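Protein adenylyltransferase VopS (Vibrio parahaemolyticus, PDB 3LET) transfers AMP from ATP to a specific threonine of host Rho GTPases, blocking effector binding and actin assembly in infected cells. Local coordinates at residues 193-197 with 213-217; 210-214 with 277-281; 263-268 with 286-292. All blocks are in the same frame, centred on the assembly; numbering follows the deposited sequence.

Contact 1: residues 193-197 with 213-217; sequences LLKEY and LHARL
Leu193 is the apolar centre of this contact, and its two methyls have different targets. CD1 lies against the backbone of the other helix, 3.5 Å from Leu217 CA, and also meets CB of that leucine. CD2 turns to the preceding residue and sits over the middle of the Arg216 guanidinium, 3.4 Å from Arg216 CZ. Beside it, Leu213 lays CD1 over one face of the Tyr197 ring as a CH-pi contact, 4.0 Å from the ring centroid and displaced toward the rim. The Tyr197 and Leu213 side chains run past one another in opposite directions. The polar edge is a salt bridge. Glu196 is extended, with CG anti to the backbone N (chi1 -177°), and this carries its carboxylate out to Arg216. The arginine bends at chi3 and grips it end-on with two nitrogens. Arg216 NH2 to Glu196 OE1 is 2.9 Å, on the syn side of the carboxylate. Arg216 NH1 to Glu196 OE2 is also 2.9 Å, but comes from above the carboxylate plane. The two flat groups are therefore twisted, 43° apart. Two bonds and the methyl over one face restrict the rotation of the guanidinium. Deeper in the fold, helix 281-295 touches both sides: Tyr197 rests on Ile291 and Leu217 on Met287. The axes of the two segments run at 156° and come no closer than 11.9 Å, so long side chains bridge the gap. This is side-chain packing between successive antiparallel helices, 184-199 and 207-217, in the all-helical Fic fold.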
ATOM      1  N   LEU A 193      19.489 -12.698  -7.015  1.00 16.44           N
ATOM      2  CA  LEU A 193      19.043 -11.474  -6.345  1.00 17.62           C
ATOM      3  C   LEU A 193      19.437 -11.506  -4.880  1.00 16.31           C
ATOM      4  O   LEU A 193      19.808 -10.497  -4.295  1.00 12.42           O
ATOM      5  CB  LEU A 193      17.526 -11.251  -6.491  1.00 15.97           C
ATOM      6  CG  LEU A 193      17.062 -10.754  -7.873  1.00 26.78           C
ATOM      7  CD1 LEU A 193      15.534 -10.797  -7.998  1.00 21.81           C
ATOM      8  CD2 LEU A 193      17.574  -9.337  -8.142  1.00 25.18           C
ATOM      9  N   LEU A 194      19.375 -12.677  -4.278  1.00 16.62           N
ATOM     10  CA  LEU A 194      19.689 -12.769  -2.867  1.00 15.41           C
ATOM     11  C   LEU A 194      21.186 -12.460  -2.657  1.00 17.99           C
ATOM     12  O   LEU A 194      21.568 -11.710  -1.738  1.00 21.38           O
ATOM     13  CB  LEU A 194      19.371 -14.164  -2.354  1.00 18.53           C
ATOM     14  CG  LEU A 194      19.692 -14.399  -0.882  1.00 22.52           C
ATOM     15  CD1 LEU A 194      18.966 -13.429   0.051  1.00 18.58           C
ATOM     16  CD2 LEU A 194      19.312 -15.849  -0.550  1.00 23.51           C
ATOM     17  N   LYS A 195      22.034 -13.035  -3.493  1.00 20.04           N
ATOM     18  CA  LYS A 195      23.469 -12.763  -3.382  1.00 22.18           C
ATOM     19  C   LYS A 195      23.748 -11.296  -3.610  1.00 24.43           C
ATOM     20  O   LYS A 195      24.570 -10.674  -2.923  1.00 24.18           O
ATOM     21  CB  LYS A 195      24.252 -13.584  -4.415  1.00 21.36           C
ATOM     22  CG  LYS A 195      24.213 -15.091  -4.140  1.00 28.31           C
ATOM     23  CD  LYS A 195      25.144 -15.810  -5.123  1.00 45.23           C
ATOM     24  CE  LYS A 195      24.752 -17.246  -5.340  1.00 57.43           C
ATOM     25  NZ  LYS A 195      25.036 -18.081  -4.155  1.00 66.39           N
ATOM     26  N   GLU A 196      23.086 -10.756  -4.622  1.00 14.91           N
ATOM     27  CA  GLU A 196      23.249  -9.344  -4.961  1.00 18.30           C
ATOM     28  C   GLU A 196      22.874  -8.400  -3.797  1.00 22.09           C
ATOM     29  O   GLU A 196      23.648  -7.515  -3.435  1.00 18.68           O
ATOM     30  CB  GLU A 196      22.421  -9.024  -6.212  1.00 18.79           C
ATOM     31  CG  GLU A 196      22.594  -7.583  -6.691  1.00 33.86           C
ATOM     32  CD  GLU A 196      21.820  -7.293  -7.972  1.00 38.72           C
ATOM     33  OE1 GLU A 196      21.453  -8.240  -8.698  1.00 28.91           O
ATOM     34  OE2 GLU A 196      21.588  -6.110  -8.266  1.00 41.80           O
ATOM     35  N   TYR A 197      21.689  -8.574  -3.211  1.00 17.49           N
ATOM     36  CA  TYR A 197      21.299  -7.716  -2.085  1.00 20.53           C
ATOM     37  C   TYR A 197      22.018  -8.057  -0.772  1.00 26.91           C
ATOM     38  O   TYR A 197      22.086  -7.248   0.148  1.00 20.60           O
ATOM     39  CB  TYR A 197      19.776  -7.728  -1.889  1.00 15.63           C
ATOM     40  CG  TYR A 197      19.119  -6.797  -2.889  1.00 20.28           C
ATOM     41  CD1 TYR A 197      19.080  -7.124  -4.242  1.00 18.47           C
ATOM     42  CD2 TYR A 197      18.598  -5.573  -2.492  1.00 20.26           C
ATOM     43  CE1 TYR A 197      18.509  -6.261  -5.174  1.00 22.63           C
ATOM     44  CE2 TYR A 197      18.009  -4.696  -3.420  1.00 21.57           C
ATOM     45  CZ  TYR A 197      17.964  -5.055  -4.757  1.00 27.42           C
ATOM     46  OH  TYR A 197      17.391  -4.203  -5.690  1.00 26.46           O
ATOM     47  N   LEU A 213      13.455  -3.926  -6.137  1.00 13.95           N
ATOM     48  CA  LEU A 213      13.733  -5.349  -5.896  1.00 13.48           C
ATOM     49  C   LEU A 213      12.545  -6.188  -6.343  1.00 15.87           C
ATOM     50  O   LEU A 213      12.697  -7.171  -7.049  1.00 19.25           O
ATOM     51  CB  LEU A 213      14.020  -5.592  -4.411  1.00 15.07           C
ATOM     52  CG  LEU A 213      14.133  -7.063  -3.990  1.00 19.86           C
ATOM     53  CD1 LEU A 213      15.191  -7.831  -4.824  1.00 15.62           C
ATOM     54  CD2 LEU A 213      14.451  -7.137  -2.482  1.00 19.26           C
ATOM     55  N   HIS A 214      11.346  -5.798  -5.914  1.00 12.23           N
ATOM     56  CA  HIS A 214      10.143  -6.542  -6.251  1.00 15.61           C
ATOM     57  C   HIS A 214       9.986  -6.701  -7.775  1.00 17.67           C
ATOM     58  O   HIS A 214       9.629  -7.783  -8.262  1.00 17.16           O
ATOM     59  CB  HIS A 214       8.939  -5.807  -5.642  1.00 12.99           C
ATOM     60  CG  HIS A 214       7.623  -6.426  -5.973  1.00 17.32           C
ATOM     61  ND1 HIS A 214       6.830  -5.972  -7.000  1.00 21.26           N
ATOM     62  CD2 HIS A 214       6.949  -7.450  -5.397  1.00 16.83           C
ATOM     63  CE1 HIS A 214       5.725  -6.700  -7.058  1.00 23.42           C
ATOM     64  NE2 HIS A 214       5.771  -7.596  -6.092  1.00 24.05           N
ATOM     65  N   ALA A 215      10.254  -5.628  -8.519  1.00 16.46           N
ATOM     66  CA  ALA A 215      10.122  -5.642  -9.976  1.00 26.86           C
ATOM     67  C   ALA A 215      11.020  -6.697 -10.640  1.00 24.52           C
ATOM     68  O   ALA A 215      10.642  -7.277 -11.654  1.00 21.93           O
ATOM     69  CB  ALA A 215      10.411  -4.248 -10.559  1.00 31.42           C
ATOM     70  N   ARG A 216      12.196  -6.948 -10.064  1.00 15.36           N
ATOM     71  CA  ARG A 216      13.126  -7.936 -10.598  1.00 19.84           C
ATOM     72  C   ARG A 216      12.836  -9.327 -10.057  1.00 21.32           C
ATOM     73  O   ARG A 216      13.089 -10.325 -10.717  1.00 21.09           O
ATOM     74  CB  ARG A 216      14.564  -7.512 -10.289  1.00 20.08           C
ATOM     75  CG  ARG A 216      14.957  -6.243 -11.054  1.00 31.96           C
ATOM     76  CD  ARG A 216      16.350  -5.756 -10.684  1.00 31.98           C
ATOM     77  NE  ARG A 216      17.346  -6.776 -10.988  1.00 29.33           N
ATOM     78  CZ  ARG A 216      18.512  -6.917 -10.359  1.00 35.92           C
ATOM     79  NH1 ARG A 216      18.860  -6.113  -9.374  1.00 31.77           N
ATOM     80  NH2 ARG A 216      19.339  -7.874 -10.721  1.00 36.05           N
ATOM     81  N   LEU A 217      12.254  -9.388  -8.868  1.00 14.97           N
ATOM     82  CA  LEU A 217      11.994 -10.663  -8.227  1.00 16.11           C
ATOM     83  C   LEU A 217      10.694 -11.300  -8.729  1.00 24.76           C
ATOM     84  O   LEU A 217      10.588 -12.522  -8.804  1.00 24.98           O
ATOM     85  CB  LEU A 217      11.917 -10.459  -6.725  1.00 20.98           C
ATOM     86  CG  LEU A 217      11.581 -11.658  -5.855  1.00 21.90           C
ATOM     87  CD1 LEU A 217      12.684 -12.732  -5.985  1.00 18.26           C
ATOM     88  CD2 LEU A 217      11.427 -11.192  -4.394  1.00 24.61           C
TER

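Contact 2: residues 210-214 with 277-281; sequences LKELH and FTDGN
His214 and Phe277 form the tight part of the contact, an offset stack with ring centroids 4.2 Å apart and planes at 10°. CD1 of Phe277 lies over the centre of the imidazole, 3.5 Å from His214 CG. The histidine in turn covers the phenyl nearer its rim. With chi1 at 177° the His214 side chain swings away from its own backbone N and out to the loop. His214 NE2 then donates to Asp279 O at 2.8 Å. That bond is close to straight, lies in the imidazole plane and meets the oxygen nearly along the C=O axis. Stack and bond together fix the rotation of the ring. Leu210 adds CB at the far end of the phenyl, 4.1 Å from Phe277 CZ. Met284, Leu245 and Val271 also pack against Phe277 and bury it. The outer side is looser. Lys211 brings only CG to the edge of the phenyl, 4.2 Å from Phe277 CE1, and its amine goes the other way, to a long, weak ion pair with Glu242. Asp279 is exposed and turns its carboxylate back to its own loop, where OD1 accepts from Gly280 N at 2.7 Å. Within the loop, Asn281 OD1 takes the N-H of Phe277 and Asn281 ND2 gives to Phe277 O, so one amide clamps both backbone polar atoms of the phenylalanine. Gly280, with positive phi, is the N-cap of helix 281-295. Gly280 and Asn281 belong to the Gly-Asn-Gly run that, by similarity, binds ATP. The loop matches the central part of the Fic motif, here held against helix 207-217.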
ATOM      1  N   LEU A 210      12.536  -1.113  -2.322  1.00 13.79           N
ATOM      2  CA  LEU A 210      11.781  -2.371  -2.290  1.00 17.12           C
ATOM      3  C   LEU A 210      10.991  -2.568  -3.584  1.00 20.37           C
ATOM      4  O   LEU A 210      10.825  -3.688  -4.062  1.00 13.56           O
ATOM      5  CB  LEU A 210      10.808  -2.421  -1.117  1.00 11.68           C
ATOM      6  CG  LEU A 210      11.388  -2.440   0.290  1.00 16.57           C
ATOM      7  CD1 LEU A 210      10.296  -2.913   1.272  1.00 11.96           C
ATOM      8  CD2 LEU A 210      12.585  -3.351   0.367  1.00 17.10           C
ATOM      9  N   LYS A 211      10.472  -1.496  -4.154  1.00 11.88           N
ATOM     10  CA  LYS A 211       9.714  -1.667  -5.406  1.00 10.99           C
ATOM     11  C   LYS A 211      10.660  -2.108  -6.527  1.00 20.31           C
ATOM     12  O   LYS A 211      10.286  -2.897  -7.398  1.00 18.09           O
ATOM     13  CB  LYS A 211       8.995  -0.370  -5.780  1.00 14.01           C
ATOM     14  CG  LYS A 211       7.835  -0.092  -4.798  1.00 21.13           C
ATOM     15  CD  LYS A 211       7.256   1.312  -4.987  1.00 27.42           C
ATOM     16  CE  LYS A 211       6.450   1.393  -6.268  1.00 42.98           C
ATOM     17  NZ  LYS A 211       5.464   2.506  -6.227  1.00 56.54           N
ATOM     18  N   GLU A 212      11.885  -1.608  -6.501  0.91 13.75           N
ATOM     19  CA  GLU A 212      12.875  -2.010  -7.510  1.00 20.43           C
ATOM     20  C   GLU A 212      13.242  -3.483  -7.364  1.00 19.24           C
ATOM     21  O   GLU A 212      13.305  -4.216  -8.339  1.00 16.51           O
ATOM     22  CB  GLU A 212      14.130  -1.165  -7.418  1.00 27.44           C
ATOM     23  CG  GLU A 212      13.903   0.281  -7.777  1.00 36.73           C
ATOM     24  CD  GLU A 212      15.197   1.083  -7.760  1.00 47.28           C
ATOM     25  OE1 GLU A 212      16.215   0.572  -8.296  1.00 45.54           O
ATOM     26  OE2 GLU A 212      15.182   2.210  -7.203  1.00 51.37           O
ATOM     27  N   LEU A 213      13.455  -3.926  -6.137  1.00 13.95           N
ATOM     28  CA  LEU A 213      13.733  -5.349  -5.896  1.00 13.48           C
ATOM     29  C   LEU A 213      12.545  -6.188  -6.343  1.00 15.87           C
ATOM     30  O   LEU A 213      12.697  -7.171  -7.049  1.00 19.25           O
ATOM     31  CB  LEU A 213      14.020  -5.592  -4.411  1.00 15.07           C
ATOM     32  CG  LEU A 213      14.133  -7.063  -3.990  1.00 19.86           C
ATOM     33  CD1 LEU A 213      15.191  -7.831  -4.824  1.00 15.62           C
ATOM     34  CD2 LEU A 213      14.451  -7.137  -2.482  1.00 19.26           C
ATOM     35  N   HIS A 214      11.346  -5.798  -5.914  1.00 12.23           N
ATOM     36  CA  HIS A 214      10.143  -6.542  -6.251  1.00 15.61           C
ATOM     37  C   HIS A 214       9.986  -6.701  -7.775  1.00 17.67           C
ATOM     38  O   HIS A 214       9.629  -7.783  -8.262  1.00 17.16           O
ATOM     39  CB  HIS A 214       8.939  -5.807  -5.642  1.00 12.99           C
ATOM     40  CG  HIS A 214       7.623  -6.426  -5.973  1.00 17.32           C
ATOM     41  ND1 HIS A 214       6.830  -5.972  -7.000  1.00 21.26           N
ATOM     42  CD2 HIS A 214       6.949  -7.450  -5.397  1.00 16.83           C
ATOM     43  CE1 HIS A 214       5.725  -6.700  -7.058  1.00 23.42           C
ATOM     44  NE2 HIS A 214       5.771  -7.596  -6.092  1.00 24.05           N
ATOM     45  N   PHE A 277       2.358  -5.227  -1.649  1.00 13.24           N
ATOM     46  CA  PHE A 277       2.435  -5.331  -3.113  1.00 15.96           C
ATOM     47  C   PHE A 277       1.163  -5.964  -3.655  1.00 20.75           C
ATOM     48  O   PHE A 277       0.452  -6.640  -2.927  1.00 19.80           O
ATOM     49  CB  PHE A 277       3.686  -6.156  -3.539  1.00 16.14           C
ATOM     50  CG  PHE A 277       4.975  -5.546  -3.075  1.00 15.96           C
ATOM     51  CD1 PHE A 277       5.569  -4.513  -3.802  1.00 21.32           C
ATOM     52  CD2 PHE A 277       5.533  -5.925  -1.880  1.00 18.70           C
ATOM     53  CE1 PHE A 277       6.739  -3.904  -3.351  1.00 17.66           C
ATOM     54  CE2 PHE A 277       6.711  -5.319  -1.408  1.00 23.37           C
ATOM     55  CZ  PHE A 277       7.318  -4.313  -2.165  1.00 15.98           C
ATOM     56  N   THR A 278       0.881  -5.778  -4.944  1.00 20.80           N
ATOM     57  CA  THR A 278      -0.341  -6.340  -5.500  1.00 21.95           C
ATOM     58  C   THR A 278      -0.245  -7.856  -5.599  1.00 26.04           C
ATOM     59  O   THR A 278      -1.259  -8.567  -5.533  1.00 26.68           O
ATOM     60  CB  THR A 278      -0.650  -5.756  -6.899  1.00 28.48           C
ATOM     61  OG1 THR A 278       0.507  -5.879  -7.724  1.00 40.02           O
ATOM     62  CG2 THR A 278      -1.027  -4.296  -6.788  1.00 27.91           C
ATOM     63  N   ASP A 279       0.981  -8.352  -5.753  1.00 15.39           N
ATOM     64  CA  ASP A 279       1.223  -9.786  -5.771  1.00 20.06           C
ATOM     65  C   ASP A 279       2.685 -10.033  -5.412  1.00 23.04           C
ATOM     66  O   ASP A 279       3.513  -9.115  -5.451  1.00 17.93           O
ATOM     67  CB  ASP A 279       0.929 -10.349  -7.167  1.00 24.74           C
ATOM     68  CG  ASP A 279       0.869 -11.887  -7.204  1.00 27.20           C
ATOM     69  OD1 ASP A 279       0.872 -12.543  -6.127  1.00 30.44           O
ATOM     70  OD2 ASP A 279       0.813 -12.428  -8.343  1.00 29.16           O
ATOM     71  N   GLY A 280       2.995 -11.275  -5.068  1.00 14.48           N
ATOM     72  CA  GLY A 280       4.357 -11.638  -4.689  1.00 14.85           C
ATOM     73  C   GLY A 280       4.755 -11.120  -3.309  1.00 20.08           C
ATOM     74  O   GLY A 280       5.942 -10.929  -3.013  1.00 16.57           O
ATOM     75  N   ASN A 281       3.785 -10.886  -2.447  1.00 13.57           N
ATOM     76  CA  ASN A 281       4.114 -10.515  -1.070  1.00 13.92           C
ATOM     77  C   ASN A 281       4.892 -11.599  -0.329  1.00 15.82           C
ATOM     78  O   ASN A 281       5.796 -11.285   0.428  1.00 13.49           O
ATOM     79  CB  ASN A 281       2.833 -10.203  -0.289  1.00 11.08           C
ATOM     80  CG  ASN A 281       2.172  -8.961  -0.815  1.00 20.10           C
ATOM     81  OD1 ASN A 281       2.778  -7.906  -0.783  1.00 17.86           O
ATOM     82  ND2 ASN A 281       0.957  -9.083  -1.340  1.00 20.76           N
TER

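Contact 3: residues 263-268 with 286-292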
ATOM      1  N   LEU A 263      15.247  -7.785  12.726  1.00 20.67           N
ATOM      2  CA  LEU A 263      14.806  -6.946  11.606  1.00 22.22           C
ATOM      3  C   LEU A 263      14.129  -7.790  10.524  1.00 20.30           C
ATOM      4  O   LEU A 263      13.116  -7.377   9.963  1.00 18.38           O
ATOM      5  CB  LEU A 263      15.982  -6.168  11.018  1.00 21.89           C
ATOM      6  CG  LEU A 263      15.660  -5.335   9.784  1.00 20.53           C
ATOM      7  CD1 LEU A 263      14.619  -4.275  10.138  1.00 18.73           C
ATOM      8  CD2 LEU A 263      16.917  -4.713   9.204  1.00 20.70           C
ATOM      9  N   GLY A 264      14.681  -8.960  10.204  1.00 15.54           N
ATOM     10  CA  GLY A 264      14.083  -9.765   9.154  1.00 17.17           C
ATOM     11  C   GLY A 264      12.624 -10.082   9.454  1.00 16.76           C
ATOM     12  O   GLY A 264      11.763 -10.073   8.579  1.00 14.78           O
ATOM     13  N   LYS A 265      12.346 -10.412  10.709  1.00 15.05           N
ATOM     14  CA  LYS A 265      10.983 -10.746  11.124  1.00 17.75           C
ATOM     15  C   LYS A 265      10.030  -9.580  10.919  1.00 15.20           C
ATOM     16  O   LYS A 265       8.886  -9.773  10.500  1.00 14.66           O
ATOM     17  CB  LYS A 265      10.964 -11.160  12.603  1.00 17.76           C
ATOM     18  CG  LYS A 265      11.645 -12.487  12.806  1.00 15.98           C
ATOM     19  CD  LYS A 265      11.489 -12.961  14.250  1.00 24.49           C
ATOM     20  CE  LYS A 265      12.724 -13.685  14.732  1.00 51.34           C
ATOM     21  NZ  LYS A 265      12.629 -15.097  14.381  1.00 55.10           N
ATOM     22  N   HIS A 266      10.484  -8.388  11.274  1.00 14.03           N
ATOM     23  CA  HIS A 266       9.643  -7.197  11.156  1.00 18.07           C
ATOM     24  C   HIS A 266       9.403  -6.851   9.695  1.00 21.19           C
ATOM     25  O   HIS A 266       8.329  -6.390   9.337  1.00 16.63           O
ATOM     26  CB  HIS A 266      10.280  -6.002  11.862  1.00 15.55           C
ATOM     27  CG  HIS A 266      10.206  -6.086  13.353  1.00 18.41           C
ATOM     28  ND1 HIS A 266       9.090  -5.692  14.057  1.00 21.90           N
ATOM     29  CD2 HIS A 266      11.095  -6.537  14.272  1.00 21.48           C
ATOM     30  CE1 HIS A 266       9.297  -5.884  15.351  1.00 36.66           C
ATOM     31  NE2 HIS A 266      10.506  -6.392  15.510  1.00 27.57           N
ATOM     32  N   LEU A 267      10.400  -7.070   8.845  1.00 13.63           N
ATOM     33  CA  LEU A 267      10.186  -6.835   7.416  1.00  9.94           C
ATOM     34  C   LEU A 267       9.223  -7.841   6.807  1.00 19.06           C
ATOM     35  O   LEU A 267       8.341  -7.483   6.037  1.00 18.38           O
ATOM     36  CB  LEU A 267      11.524  -6.845   6.670  1.00 11.29           C
ATOM     37  CG  LEU A 267      12.419  -5.649   7.069  1.00 16.69           C
ATOM     38  CD1 LEU A 267      13.767  -5.833   6.369  1.00 17.72           C
ATOM     39  CD2 LEU A 267      11.779  -4.289   6.681  1.00 18.02           C
ATOM     40  N   PHE A 268       9.404  -9.104   7.150  1.00 11.15           N
ATOM     41  CA  PHE A 268       8.512 -10.179   6.696  1.00 12.73           C
ATOM     42  C   PHE A 268       7.070  -9.876   7.119  1.00 13.94           C
ATOM     43  O   PHE A 268       6.134  -9.966   6.318  1.00 12.07           O
ATOM     44  CB  PHE A 268       8.995 -11.511   7.320  1.00 12.02           C
ATOM     45  CG  PHE A 268       8.079 -12.682   7.054  1.00 15.11           C
ATOM     46  CD1 PHE A 268       8.357 -13.587   6.021  1.00 15.77           C
ATOM     47  CD2 PHE A 268       6.952 -12.886   7.851  1.00 13.85           C
ATOM     48  CE1 PHE A 268       7.543 -14.633   5.769  1.00 19.71           C
ATOM     49  CE2 PHE A 268       6.124 -13.955   7.609  1.00 13.24           C
ATOM     50  CZ  PHE A 268       6.407 -14.831   6.552  1.00 15.33           C
ATOM     51  N   ARG A 286       9.776 -13.119   2.359  1.00 15.03           N
ATOM     52  CA  ARG A 286      10.863 -14.101   2.577  1.00 14.66           C
ATOM     53  C   ARG A 286      12.204 -13.607   2.073  1.00 14.34           C
ATOM     54  O   ARG A 286      13.222 -13.826   2.708  1.00 13.06           O
ATOM     55  CB  ARG A 286      10.505 -15.428   1.905  1.00 12.84           C
ATOM     56  CG  ARG A 286       9.270 -16.039   2.539  1.00 15.13           C
ATOM     57  CD  ARG A 286       9.117 -17.540   2.270  1.00 18.43           C
ATOM     58  NE  ARG A 286       7.885 -18.008   2.923  1.00 19.13           N
ATOM     59  CZ  ARG A 286       6.690 -17.935   2.362  1.00 25.70           C
ATOM     60  NH1 ARG A 286       6.577 -17.474   1.122  1.00 27.20           N
ATOM     61  NH2 ARG A 286       5.612 -18.330   3.025  1.00 32.43           N
ATOM     62  N   MET A 287      12.220 -12.930   0.928  1.00 13.17           N
ATOM     63  CA  MET A 287      13.486 -12.388   0.441  1.00 13.01           C
ATOM     64  C   MET A 287      14.001 -11.329   1.427  1.00 11.75           C
ATOM     65  O   MET A 287      15.194 -11.310   1.749  1.00 12.91           O
ATOM     66  CB  MET A 287      13.308 -11.822  -0.976  1.00 12.78           C
ATOM     67  CG  MET A 287      14.497 -11.027  -1.508  1.00 19.35           C
ATOM     68  SD  MET A 287      15.907 -12.125  -1.873  1.00 20.96           S
ATOM     69  CE  MET A 287      15.352 -12.857  -3.432  1.00 21.26           C
ATOM     70  N   LEU A 288      13.141 -10.425   1.924  1.00  9.58           N
ATOM     71  CA  LEU A 288      13.660  -9.415   2.887  1.00 10.01           C
ATOM     72  C   LEU A 288      14.116 -10.043   4.213  1.00 12.16           C
ATOM     73  O   LEU A 288      15.084  -9.588   4.819  1.00 13.97           O
ATOM     74  CB  LEU A 288      12.643  -8.294   3.191  1.00 11.59           C
ATOM     75  CG  LEU A 288      12.293  -7.449   1.958  1.00 12.85           C
ATOM     76  CD1 LEU A 288      11.317  -6.351   2.377  1.00 11.83           C
ATOM     77  CD2 LEU A 288      13.506  -6.818   1.324  1.00 18.95           C
ATOM     78  N   TYR A 289      13.418 -11.077   4.662  1.00 13.23           N
ATOM     79  CA  TYR A 289      13.812 -11.774   5.888  1.00 15.31           C
ATOM     80  C   TYR A 289      15.219 -12.336   5.687  1.00 14.60           C
ATOM     81  O   TYR A 289      16.091 -12.147   6.550  1.00 16.78           O
ATOM     82  CB  TYR A 289      12.841 -12.927   6.180  1.00 11.83           C
ATOM     83  CG  TYR A 289      13.288 -13.796   7.357  1.00 12.35           C
ATOM     84  CD1 TYR A 289      13.088 -13.366   8.676  1.00 16.48           C
ATOM     85  CD2 TYR A 289      13.897 -15.035   7.139  1.00 13.46           C
ATOM     86  CE1 TYR A 289      13.474 -14.149   9.764  1.00 15.44           C
ATOM     87  CE2 TYR A 289      14.312 -15.843   8.241  1.00 13.02           C
ATOM     88  CZ  TYR A 289      14.091 -15.392   9.531  1.00 21.53           C
ATOM     89  OH  TYR A 289      14.512 -16.176  10.595  1.00 19.25           O
ATOM     90  N   ALA A 290      15.423 -13.043   4.568  1.00 12.74           N
ATOM     91  CA  ALA A 290      16.724 -13.660   4.269  1.00 15.27           C
ATOM     92  C   ALA A 290      17.823 -12.620   4.137  1.00 15.51           C
ATOM     93  O   ALA A 290      18.918 -12.815   4.635  1.00 13.62           O
ATOM     94  CB  ALA A 290      16.666 -14.501   2.994  1.00 18.14           C
ATOM     95  N   ILE A 291      17.566 -11.524   3.438  1.00 12.55           N
ATOM     96  CA  ILE A 291      18.602 -10.512   3.300  1.00 13.73           C
ATOM     97  C   ILE A 291      18.967  -9.957   4.669  1.00 16.15           C
ATOM     98  O   ILE A 291      20.149  -9.796   4.979  1.00 16.84           O
ATOM     99  CB  ILE A 291      18.146  -9.362   2.403  1.00 15.27           C
ATOM    100  CG1 ILE A 291      17.927  -9.867   0.967  1.00 12.22           C
ATOM    101  CG2 ILE A 291      19.163  -8.212   2.424  1.00 14.71           C
ATOM    102  CD1 ILE A 291      17.107  -8.844   0.115  1.00 15.63           C
ATOM    103  N   ALA A 292      17.960  -9.649   5.484  1.00 12.74           N
ATOM    104  CA  ALA A 292      18.233  -9.119   6.833  1.00 19.89           C
ATOM    105  C   ALA A 292      19.070 -10.127   7.628  1.00 21.89           C
ATOM    106  O   ALA A 292      20.031  -9.769   8.312  1.00 18.55           O
ATOM    107  CB  ALA A 292      16.923  -8.793   7.590  1.00 16.11           C
TER
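The helices before and after the Fic motif loop, 260-274 and 281-295, pack here as an antiparallel pair (167°) with segment axes 7.7 Å apart at closest approach. Gly264 has no side chain, and the backbones come very close: Gly264 CA is 3.8 Å from Tyr289 CA. The methyl of Ala292 fits against the same glycine, with CB 3.4 Å from Gly264 CA. Tyr289 presents a ring edge, CD1 lying 3.4 Å from Gly264 C. The ring runs beside the Lys265 chain in the same direction. Their polar ends have other partners: Tyr289 OH bonds Asn300 O, and Lys265 NZ bonds Tyr151 O. One turn on, Leu267 CB meets Leu288 CB at 3.9 Å, the side chains crossing at about a right angle. Phe268 turns a ring edge to the aliphatic part of Arg286, with CE1 3.9 Å from Arg286 CG. The arginine chain is extended as far as NE, and Arg286 NH2 makes a salt bridge with Glu307. By similarity Arg286 binds ATP. The segments meet by van der Waals packing of side chains on each other and on the Gly264 backbone, which suggests that close fit joins them here, while the polar ends serve other parts of the fold.

The three contacts sit close together in the Fic core. Contacts 1 and 2 are about 10 Å apart between centres, and contact 3 is about 13 Å from each. Contacts 1 and 2 share Leu213 and His214 on helix 207-217, which meets helix 184-199 through one flank and the motif loop through another. Along the chain, contact 2 begins on the stretch where contact 1 ends. Contact 1 closes before contact 3 opens, while the segments of contacts 2 and 3 alternate. Helix 281-295 joins all three: Met287 SD packs on Leu194 CD1 at 3.8 Å, and Leu288 CD2 on Leu210 CD2 at 3.7 Å. The predicted ATP-binding loop and Arg286 are thus set on one continuous helical core.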